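Local coordinates for protein folylpolyglutamate synthase/dihydrofolate synthase (Thermotoga maritima, PDB 1O5Z) that probably adds L-glutamate to dihydropteroate and to tetrahydrofolyl-polyglutamate chains, spending ATP with the help of magnesium, at residues A67-N72 / P270-N275; K236-K241 / A279-E284; N250-C255 / E261-T266. All blocks are in the same frame, centred on the assembly; numbering follows the deposited sequence.

The three contacts form one corner of the Mur ligase middle domain, and each involves helix 271-286 or the strand that leads into it. Contact 1 sets the first turn of this helix against helix 63-77, contact 2 places its later turns against the entry to strand 239-244, and contact 3 pairs the strands of the hairpin 250-255/259-265. Their centres lie about 11 to 12 Å apart. Contact 3 is nested in the chain between the segments of both other contacts, whereas contacts 1 and 2 interleave. Helix 271-286 is thus held between the helix that follows the P-loop and a small three-stranded antiparallel sheet, joining that sheet to the P-loop-bearing core with its large mixed sheet.

Contact 1. Residues A67-N72 / P270-N275; sequences ANMVSN and PHQIEN
The thioether end of M69 overlaps the first turns of helix 271-286, its methyl CE lying against Q272 and its sulfur beside the backbone of N275. CE comes 3.4 Å from the carbonyl oxygen of Q272 and 3.7 Å from NE2 of the same residue, so it touches both the main chain and the bent side chain. The methionine gets there by reach: with CG beside its backbone N (chi1 -71°), the chain runs fully extended past CG, and SD arrives 3.8 Å from the carbonyl carbon of N275. The CB of N275 adds a van der Waals contact at 3.9 Å from CE. The contact is small and rests on packing, a single extended apolar side chain bridging two helices. Shortening this side chain to an alanine is likely to open a gap beside Q272 and N275 and to leave the Q272 amide with less to hold its rotation. That amide is otherwise steadied through NE2, which makes a weak hydrogen bond to S65 at the start of helix 63-77, the helix that follows the P-loop. Around this contact, M69 also packs on A276 and A279 further along helix 271-286 and on L265 of strand 259-265, while V70, next to it in helix 63-77, touches V153 of the central strand 151-155.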
loop_
_atom_site.group_PDB
_atom_site.type_symbol
_atom_site.label_atom_id
_atom_site.label_comp_id
_atom_site.label_asym_id
_atom_site.label_seq_id
_atom_site.Cartn_x
_atom_site.Cartn_y
_atom_site.Cartn_z
ATOM N N ALA A 67 1.450 4.582 -6.255
ATOM C CA ALA A 67 2.097 5.687 -5.520
ATOM C C ALA A 67 3.600 5.485 -5.388
ATOM O O ALA A 67 4.387 6.387 -5.622
ATOM C CB ALA A 67 1.472 5.848 -4.112
ATOM N N ASN A 68 3.978 4.293 -4.941
ATOM C CA ASN A 68 5.371 3.933 -4.742
ATOM C C ASN A 68 6.176 4.080 -6.020
ATOM O O ASN A 68 7.259 4.619 -6.004
ATOM C CB ASN A 68 5.505 2.503 -4.235
ATOM C CG ASN A 68 6.894 2.194 -3.790
ATOM O OD1 ASN A 68 7.661 1.546 -4.520
ATOM N ND2 ASN A 68 7.260 2.688 -2.590
ATOM N N MET A 69 5.626 3.571 -7.111
ATOM C CA MET A 69 6.269 3.678 -8.415
ATOM C C MET A 69 6.457 5.152 -8.851
ATOM O O MET A 69 7.534 5.574 -9.316
ATOM C CB MET A 69 5.430 2.937 -9.425
ATOM C CG MET A 69 5.473 1.427 -9.266
ATOM S SD MET A 69 4.314 0.640 -10.432
ATOM C CE MET A 69 4.379 -1.083 -9.965
ATOM N N VAL A 70 5.398 5.934 -8.677
ATOM C CA VAL A 70 5.457 7.345 -8.953
ATOM C C VAL A 70 6.512 8.031 -8.096
ATOM O O VAL A 70 7.313 8.785 -8.625
ATOM C CB VAL A 70 4.062 7.994 -8.833
ATOM C CG1 VAL A 70 4.157 9.456 -8.915
ATOM C CG2 VAL A 70 3.189 7.527 -9.971
ATOM N N SER A 71 6.526 7.773 -6.790
ATOM C CA SER A 71 7.526 8.412 -5.922
ATOM C C SER A 71 8.881 8.005 -6.332
ATOM O O SER A 71 9.732 8.801 -6.359
ATOM C CB SER A 71 7.400 8.033 -4.434
ATOM O OG SER A 71 6.045 8.182 -4.047
ATOM N N ASN A 72 9.090 6.713 -6.505
ATOM C CA ASN A 72 10.396 6.195 -6.846
ATOM C C ASN A 72 10.970 6.771 -8.115
ATOM O O ASN A 72 12.156 7.090 -8.153
ATOM C CB ASN A 72 10.386 4.668 -6.853
ATOM C CG ASN A 72 10.760 4.139 -5.492
ATOM O OD1 ASN A 72 11.868 4.441 -5.018
ATOM N ND2 ASN A 72 9.848 3.455 -4.823
ATOM N N PRO A 270 1.765 -9.928 -12.543
ATOM C CA PRO A 270 1.385 -9.223 -13.802
ATOM C C PRO A 270 0.453 -7.987 -13.609
ATOM O O PRO A 270 0.500 -7.052 -14.416
ATOM C CB PRO A 270 0.732 -10.322 -14.643
ATOM C CG PRO A 270 0.945 -11.615 -13.845
ATOM C CD PRO A 270 1.086 -11.233 -12.406
ATOM N N HIS A 271 -0.338 -7.961 -12.530
ATOM C CA HIS A 271 -1.039 -6.720 -12.125
ATOM C C HIS A 271 -0.089 -5.578 -11.883
ATOM O O HIS A 271 -0.490 -4.443 -12.024
ATOM C CB HIS A 271 -1.886 -6.877 -10.855
ATOM C CG HIS A 271 -3.204 -7.525 -11.103
ATOM N ND1 HIS A 271 -4.099 -7.045 -12.037
ATOM C CD2 HIS A 271 -3.771 -8.640 -10.576
ATOM C CE1 HIS A 271 -5.164 -7.833 -12.076
ATOM N NE2 HIS A 271 -4.993 -8.804 -11.194
ATOM N N GLN A 272 1.147 -5.870 -11.466
ATOM C CA GLN A 272 2.084 -4.803 -11.183
ATOM C C GLN A 272 2.566 -4.154 -12.467
ATOM O O GLN A 272 2.951 -2.969 -12.465
ATOM C CB GLN A 272 3.262 -5.271 -10.331
ATOM C CG GLN A 272 2.884 -5.805 -8.970
ATOM C CD GLN A 272 2.027 -4.853 -8.130
ATOM O OE1 GLN A 272 1.256 -5.323 -7.307
ATOM N NE2 GLN A 272 2.133 -3.552 -8.341
ATOM N N ILE A 273 2.532 -4.900 -13.574
ATOM C CA ILE A 273 2.951 -4.320 -14.831
ATOM C C ILE A 273 1.888 -3.299 -15.260
ATOM O O ILE A 273 2.192 -2.186 -15.761
ATOM C CB ILE A 273 3.274 -5.411 -15.856
ATOM C CG1 ILE A 273 4.654 -5.976 -15.547
ATOM C CG2 ILE A 273 3.288 -4.857 -17.286
ATOM C CD1 ILE A 273 4.895 -7.318 -16.165
ATOM N N GLU A 274 0.644 -3.612 -14.968
ATOM C CA GLU A 274 -0.407 -2.643 -15.219
ATOM C C GLU A 274 -0.320 -1.445 -14.287
ATOM O O GLU A 274 -0.592 -0.327 -14.682
ATOM C CB GLU A 274 -1.784 -3.311 -15.155
ATOM C CG GLU A 274 -2.009 -4.208 -16.352
ATOM C CD GLU A 274 -3.460 -4.395 -16.709
ATOM O OE1 GLU A 274 -4.350 -3.972 -15.952
ATOM O OE2 GLU A 274 -3.722 -4.980 -17.769
ATOM N N ASN A 275 0.044 -1.664 -13.041
ATOM C CA ASN A 275 0.189 -0.557 -12.125
ATOM C C ASN A 275 1.288 0.344 -12.649
ATOM O O ASN A 275 1.212 1.535 -12.559
ATOM C CB ASN A 275 0.551 -1.074 -10.733
ATOM C CG ASN A 275 -0.635 -1.747 -10.013
ATOM O OD1 ASN A 275 -0.459 -2.470 -9.036
ATOM N ND2 ASN A 275 -1.811 -1.526 -10.496
#

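Contact 2. Residues K236-K241 / A279-E284; sequences KDFSVK and ALKTLE
Three donors converge on E284 OE1: the ammonium of K281, the hydroxyl of Y254 and the backbone N of E257. The K281 NZ to E284 OE1 salt bridge is 2.6 Å long, reaches the carboxylate on its anti side, and lies within a single turn of helix 271-286. It fixes the end of a lysine whose stem makes the contact proper, a CH-pi packing of the helix against the residue that leads into strand 239-244 of the three-stranded antiparallel sheet. K281 CB stands over the centre of the F238 ring, 3.8 Å from the centroid and only 9° off the normal. CG of F238 sits in the crowded position between its backbone N and carbonyl carbon (chi1 61°), which swings the ring toward the helix. The lysine then bends at chi2 and chi3, carrying its charge off the ring toward E284; it also makes a cation-pi contact with Y232. One side chain thus does two jobs, its methylenes covering an aromatic face while its amine pairs with a carboxylate. F238 and K281 both also touch V208 of strand 207-209, tying the contact to the large mixed sheet. The nearest approach is between K281 CG and F238 CD1, at 3.4 Å.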
loop_
_atom_site.group_PDB
_atom_site.type_symbol
_atom_site.label_atom_id
_atom_site.label_comp_id
_atom_site.label_asym_id
_atom_site.label_seq_id
_atom_site.Cartn_x
_atom_site.Cartn_y
_atom_site.Cartn_z
ATOM N N LYS A 236 -7.240 2.365 -23.634
ATOM C CA LYS A 236 -7.622 3.514 -24.444
ATOM C C LYS A 236 -6.421 4.451 -24.630
ATOM O O LYS A 236 -5.839 4.487 -25.680
ATOM C CB LYS A 236 -8.815 4.276 -23.835
ATOM C CG LYS A 236 -9.305 5.369 -24.784
ATOM C CD LYS A 236 -10.558 6.109 -24.332
ATOM C CE LYS A 236 -11.062 6.966 -25.533
ATOM N NZ LYS A 236 -12.069 7.973 -25.086
ATOM N N ASP A 237 -6.042 5.190 -23.601
ATOM C CA ASP A 237 -5.040 6.230 -23.745
ATOM C C ASP A 237 -3.618 5.769 -23.462
ATOM O O ASP A 237 -2.641 6.502 -23.716
ATOM C CB ASP A 237 -5.400 7.378 -22.827
ATOM C CG ASP A 237 -6.766 7.907 -23.119
ATOM O OD1 ASP A 237 -6.869 8.681 -24.099
ATOM O OD2 ASP A 237 -7.787 7.574 -22.455
ATOM N N PHE A 238 -3.490 4.577 -22.908
ATOM C CA PHE A 238 -2.199 3.970 -22.761
ATOM C C PHE A 238 -2.355 2.495 -22.558
ATOM O O PHE A 238 -3.433 2.010 -22.255
ATOM C CB PHE A 238 -1.461 4.558 -21.573
ATOM C CG PHE A 238 -2.164 4.337 -20.272
ATOM C CD1 PHE A 238 -3.271 5.097 -19.934
ATOM C CD2 PHE A 238 -1.729 3.353 -19.392
ATOM C CE1 PHE A 238 -3.928 4.897 -18.722
ATOM C CE2 PHE A 238 -2.374 3.146 -18.193
ATOM C CZ PHE A 238 -3.488 3.917 -17.856
ATOM N N SER A 239 -1.247 1.786 -22.678
ATOM C CA SER A 239 -1.256 0.345 -22.535
ATOM C C SER A 239 0.134 -0.180 -22.142
ATOM O O SER A 239 1.141 0.539 -22.240
ATOM C CB SER A 239 -1.696 -0.261 -23.856
ATOM O OG SER A 239 -0.770 0.113 -24.855
ATOM N N VAL A 240 0.168 -1.443 -21.719
ATOM C CA VAL A 240 1.414 -2.158 -21.419
ATOM C C VAL A 240 1.382 -3.527 -22.091
ATOM O O VAL A 240 0.328 -4.120 -22.266
ATOM C CB VAL A 240 1.614 -2.357 -19.902
ATOM C CG1 VAL A 240 1.982 -1.032 -19.208
ATOM C CG2 VAL A 240 0.368 -2.967 -19.244
ATOM N N LYS A 241 2.545 -4.017 -22.481
ATOM C CA LYS A 241 2.619 -5.321 -23.129
ATOM C C LYS A 241 3.673 -6.093 -22.347
ATOM O O LYS A 241 4.802 -5.653 -22.225
ATOM C CB LYS A 241 2.956 -5.189 -24.613
ATOM C CG LYS A 241 2.750 -6.487 -25.421
ATOM N N ALA A 279 1.171 4.257 -13.425
ATOM C CA ALA A 279 2.154 5.180 -12.844
ATOM C C ALA A 279 2.795 6.099 -13.912
ATOM O O ALA A 279 3.009 7.300 -13.681
ATOM C CB ALA A 279 3.214 4.392 -12.112
ATOM N N LEU A 280 3.140 5.520 -15.069
ATOM C CA LEU A 280 3.788 6.261 -16.130
ATOM C C LEU A 280 2.801 7.218 -16.758
ATOM O O LEU A 280 3.142 8.376 -17.007
ATOM C CB LEU A 280 4.396 5.321 -17.183
ATOM C CG LEU A 280 5.494 4.331 -16.699
ATOM C CD1 LEU A 280 6.197 3.595 -17.869
ATOM C CD2 LEU A 280 6.507 5.030 -15.883
ATOM N N LYS A 281 1.572 6.758 -17.015
ATOM C CA LYS A 281 0.523 7.707 -17.441
ATOM C C LYS A 281 0.304 8.797 -16.398
ATOM O O LYS A 281 0.211 9.950 -16.734
ATOM C CB LYS A 281 -0.793 7.017 -17.777
ATOM C CG LYS A 281 -1.877 7.879 -18.554
ATOM C CD LYS A 281 -1.418 9.210 -19.250
ATOM C CE LYS A 281 -0.934 9.045 -20.616
ATOM N NZ LYS A 281 -0.181 10.273 -21.088
ATOM N N THR A 282 0.249 8.445 -15.125
ATOM C CA THR A 282 0.045 9.437 -14.129
ATOM C C THR A 282 1.098 10.521 -14.295
ATOM O O THR A 282 0.790 11.698 -14.342
ATOM C CB THR A 282 0.114 8.776 -12.784
ATOM O OG1 THR A 282 -1.056 7.935 -12.601
ATOM C CG2 THR A 282 0.076 9.839 -11.638
ATOM N N LEU A 283 2.336 10.088 -14.488
ATOM C CA LEU A 283 3.501 10.966 -14.622
ATOM C C LEU A 283 3.488 11.767 -15.934
ATOM O O LEU A 283 3.803 12.975 -15.936
ATOM C CB LEU A 283 4.804 10.148 -14.478
ATOM C CG LEU A 283 5.159 9.747 -13.021
ATOM C CD1 LEU A 283 6.342 8.807 -12.904
ATOM C CD2 LEU A 283 5.411 10.945 -12.186
ATOM N N GLU A 284 3.117 11.125 -17.033
ATOM C CA GLU A 284 2.918 11.869 -18.289
ATOM C C GLU A 284 1.878 12.992 -18.154
ATOM O O GLU A 284 2.130 14.143 -18.534
ATOM C CB GLU A 284 2.507 10.924 -19.415
ATOM C CG GLU A 284 3.596 9.924 -19.817
ATOM C CD GLU A 284 3.188 9.022 -20.961
ATOM O OE1 GLU A 284 1.978 8.847 -21.235
ATOM O OE2 GLU A 284 4.092 8.493 -21.612
#

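Contact 3. Residues N250-C255 / E261-T266; sequences NRFDYC and EDLVLT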
loop_
_atom_site.group_PDB
_atom_site.type_symbol
_atom_site.label_atom_id
_atom_site.label_comp_id
_atom_site.label_asym_id
_atom_site.label_seq_id
_atom_site.Cartn_x
_atom_site.Cartn_y
_atom_site.Cartn_z
ATOM N N ASN A 250 10.796 -8.513 -14.439
ATOM C CA ASN A 250 9.568 -8.598 -15.209
ATOM C C ASN A 250 9.536 -7.512 -16.249
ATOM O O ASN A 250 9.511 -6.339 -15.950
ATOM C CB ASN A 250 8.355 -8.500 -14.297
ATOM C CG ASN A 250 8.345 -9.594 -13.239
ATOM O OD1 ASN A 250 7.995 -10.748 -13.541
ATOM N ND2 ASN A 250 8.787 -9.255 -12.018
ATOM N N ARG A 251 9.501 -7.943 -17.490
ATOM C CA ARG A 251 9.863 -7.111 -18.597
ATOM C C ARG A 251 8.608 -6.781 -19.425
ATOM O O ARG A 251 7.785 -7.651 -19.707
ATOM C CB ARG A 251 10.962 -7.842 -19.356
ATOM C CG ARG A 251 11.680 -7.097 -20.431
ATOM C CD ARG A 251 12.954 -7.847 -20.917
ATOM N NE ARG A 251 13.817 -8.350 -19.819
ATOM C CZ ARG A 251 14.828 -7.678 -19.213
ATOM N NH1 ARG A 251 15.177 -6.429 -19.552
ATOM N NH2 ARG A 251 15.497 -8.281 -18.238
ATOM N N PHE A 252 8.447 -5.502 -19.760
ATOM C CA PHE A 252 7.293 -5.012 -20.519
ATOM C C PHE A 252 7.591 -3.763 -21.366
ATOM O O PHE A 252 8.566 -3.053 -21.121
ATOM C CB PHE A 252 6.115 -4.762 -19.574
ATOM C CG PHE A 252 6.336 -3.648 -18.617
ATOM C CD1 PHE A 252 7.240 -3.785 -17.554
ATOM C CD2 PHE A 252 5.653 -2.431 -18.779
ATOM C CE1 PHE A 252 7.453 -2.703 -16.625
ATOM C CE2 PHE A 252 5.851 -1.344 -17.890
ATOM C CZ PHE A 252 6.755 -1.489 -16.805
ATOM N N ASP A 253 6.750 -3.544 -22.387
ATOM C CA ASP A 253 6.704 -2.286 -23.148
ATOM C C ASP A 253 5.569 -1.408 -22.620
ATOM O O ASP A 253 4.566 -1.925 -22.131
ATOM C CB ASP A 253 6.469 -2.536 -24.642
ATOM C CG ASP A 253 7.455 -3.500 -25.233
ATOM O OD1 ASP A 253 8.572 -3.629 -24.678
ATOM O OD2 ASP A 253 7.189 -4.189 -26.247
ATOM N N TYR A 254 5.738 -0.092 -22.713
ATOM C CA TYR A 254 4.697 0.881 -22.373
ATOM C C TYR A 254 4.405 1.763 -23.592
ATOM O O TYR A 254 5.342 2.149 -24.282
ATOM C CB TYR A 254 5.161 1.753 -21.204
ATOM C CG TYR A 254 4.254 2.947 -20.937
ATOM C CD1 TYR A 254 3.096 2.818 -20.165
ATOM C CD2 TYR A 254 4.552 4.201 -21.465
ATOM C CE1 TYR A 254 2.259 3.928 -19.913
ATOM C CE2 TYR A 254 3.739 5.299 -21.236
ATOM C CZ TYR A 254 2.590 5.160 -20.464
ATOM O OH TYR A 254 1.794 6.251 -20.255
ATOM N N CYS A 255 3.128 2.066 -23.851
ATOM C CA CYS A 255 2.705 3.041 -24.873
ATOM C C CYS A 255 1.815 4.107 -24.269
ATOM O O CYS A 255 0.687 3.822 -23.922
ATOM C CB CYS A 255 1.887 2.365 -25.971
ATOM S SG CYS A 255 2.753 1.084 -26.891
ATOM N N GLU A 261 10.335 0.368 -24.376
ATOM C CA GLU A 261 10.384 -1.063 -24.620
ATOM C C GLU A 261 11.290 -1.741 -23.590
ATOM O O GLU A 261 12.295 -1.173 -23.178
ATOM C CB GLU A 261 10.916 -1.345 -26.025
ATOM C CG GLU A 261 10.352 -0.474 -27.141
ATOM C CD GLU A 261 10.819 -0.989 -28.482
ATOM O OE1 GLU A 261 10.678 -2.212 -28.725
ATOM O OE2 GLU A 261 11.345 -0.203 -29.296
ATOM N N ASP A 262 10.933 -2.956 -23.189
ATOM C CA ASP A 262 11.700 -3.715 -22.186
ATOM C C ASP A 262 12.037 -2.957 -20.896
ATOM O O ASP A 262 13.173 -2.966 -20.427
ATOM C CB ASP A 262 12.933 -4.357 -22.813
ATOM C CG ASP A 262 12.550 -5.357 -23.879
ATOM O OD1 ASP A 262 13.207 -5.366 -24.947
ATOM O OD2 ASP A 262 11.571 -6.151 -23.755
ATOM N N LEU A 263 11.013 -2.325 -20.341
ATOM C CA LEU A 263 11.053 -1.857 -18.984
ATOM C C LEU A 263 11.031 -3.054 -18.050
ATOM O O LEU A 263 10.473 -4.080 -18.363
ATOM C CB LEU A 263 9.857 -0.970 -18.694
ATOM C CG LEU A 263 9.693 0.292 -19.544
ATOM C CD1 LEU A 263 8.332 0.862 -19.271
ATOM C CD2 LEU A 263 10.736 1.322 -19.197
ATOM N N VAL A 264 11.625 -2.890 -16.885
ATOM C CA VAL A 264 11.775 -3.958 -15.934
ATOM C C VAL A 264 11.207 -3.547 -14.578
ATOM O O VAL A 264 11.537 -2.474 -14.029
ATOM C CB VAL A 264 13.254 -4.358 -15.825
ATOM C CG1 VAL A 264 13.463 -5.460 -14.771
ATOM C CG2 VAL A 264 13.768 -4.837 -17.197
ATOM N N LEU A 265 10.316 -4.391 -14.071
ATOM C CA LEU A 265 9.872 -4.311 -12.707
ATOM C C LEU A 265 10.502 -5.380 -11.869
ATOM O O LEU A 265 10.539 -6.554 -12.227
ATOM C CB LEU A 265 8.398 -4.560 -12.609
ATOM C CG LEU A 265 7.364 -3.480 -12.721
ATOM C CD1 LEU A 265 6.096 -4.195 -12.381
ATOM C CD2 LEU A 265 7.588 -2.329 -11.768
ATOM N N THR A 266 10.923 -4.981 -10.700
ATOM C CA THR A 266 11.430 -5.915 -9.747
ATOM C C THR A 266 10.263 -6.606 -9.076
ATOM O O THR A 266 10.268 -7.829 -8.909
ATOM C CB THR A 266 12.305 -5.155 -8.791
ATOM O OG1 THR A 266 13.398 -4.648 -9.554
ATOM C CG2 THR A 266 12.983 -6.071 -7.782
#
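The ring of F252 lies with one face under L263, whose CB sits 3.8 Å from the ring centroid and 20° off the normal, displaced toward the rim. The two belong to a hydrogen-bonded pair of the antiparallel hairpin formed by strands 250-255 and 259-265, where D262 and L263 both face F252 as a G1 beta bulge. L263 CD1 reaches past the ring's rim, 3.6 Å from F252 CE2, and also meets CB of Y254, while F252 packs on I273 and A276 of helix 271-286, so this side is buried. R251 and V264, a non-hydrogen-bonded pair, project from the other side: V264 CG2 lies over a face of the guanidinium, which is salt-bridged to E249. At the bulge the D262 backbone is left-handed, and its N-H points nearly straight (161°) at D253 OD1, 2.9 Å away. D253 OD1 and D262 OD2, 4.0 Å apart, probably repel each other; a weak, long ion pair from D253 to K243 may partly offset this. N250 OD1 is hydrogen-bonded to the Y339 hydroxyl. At the far end L265 O accepts N250 N at 3.0 Å and N250 ND2 at 3.2 Å, the latter from above the carbonyl plane.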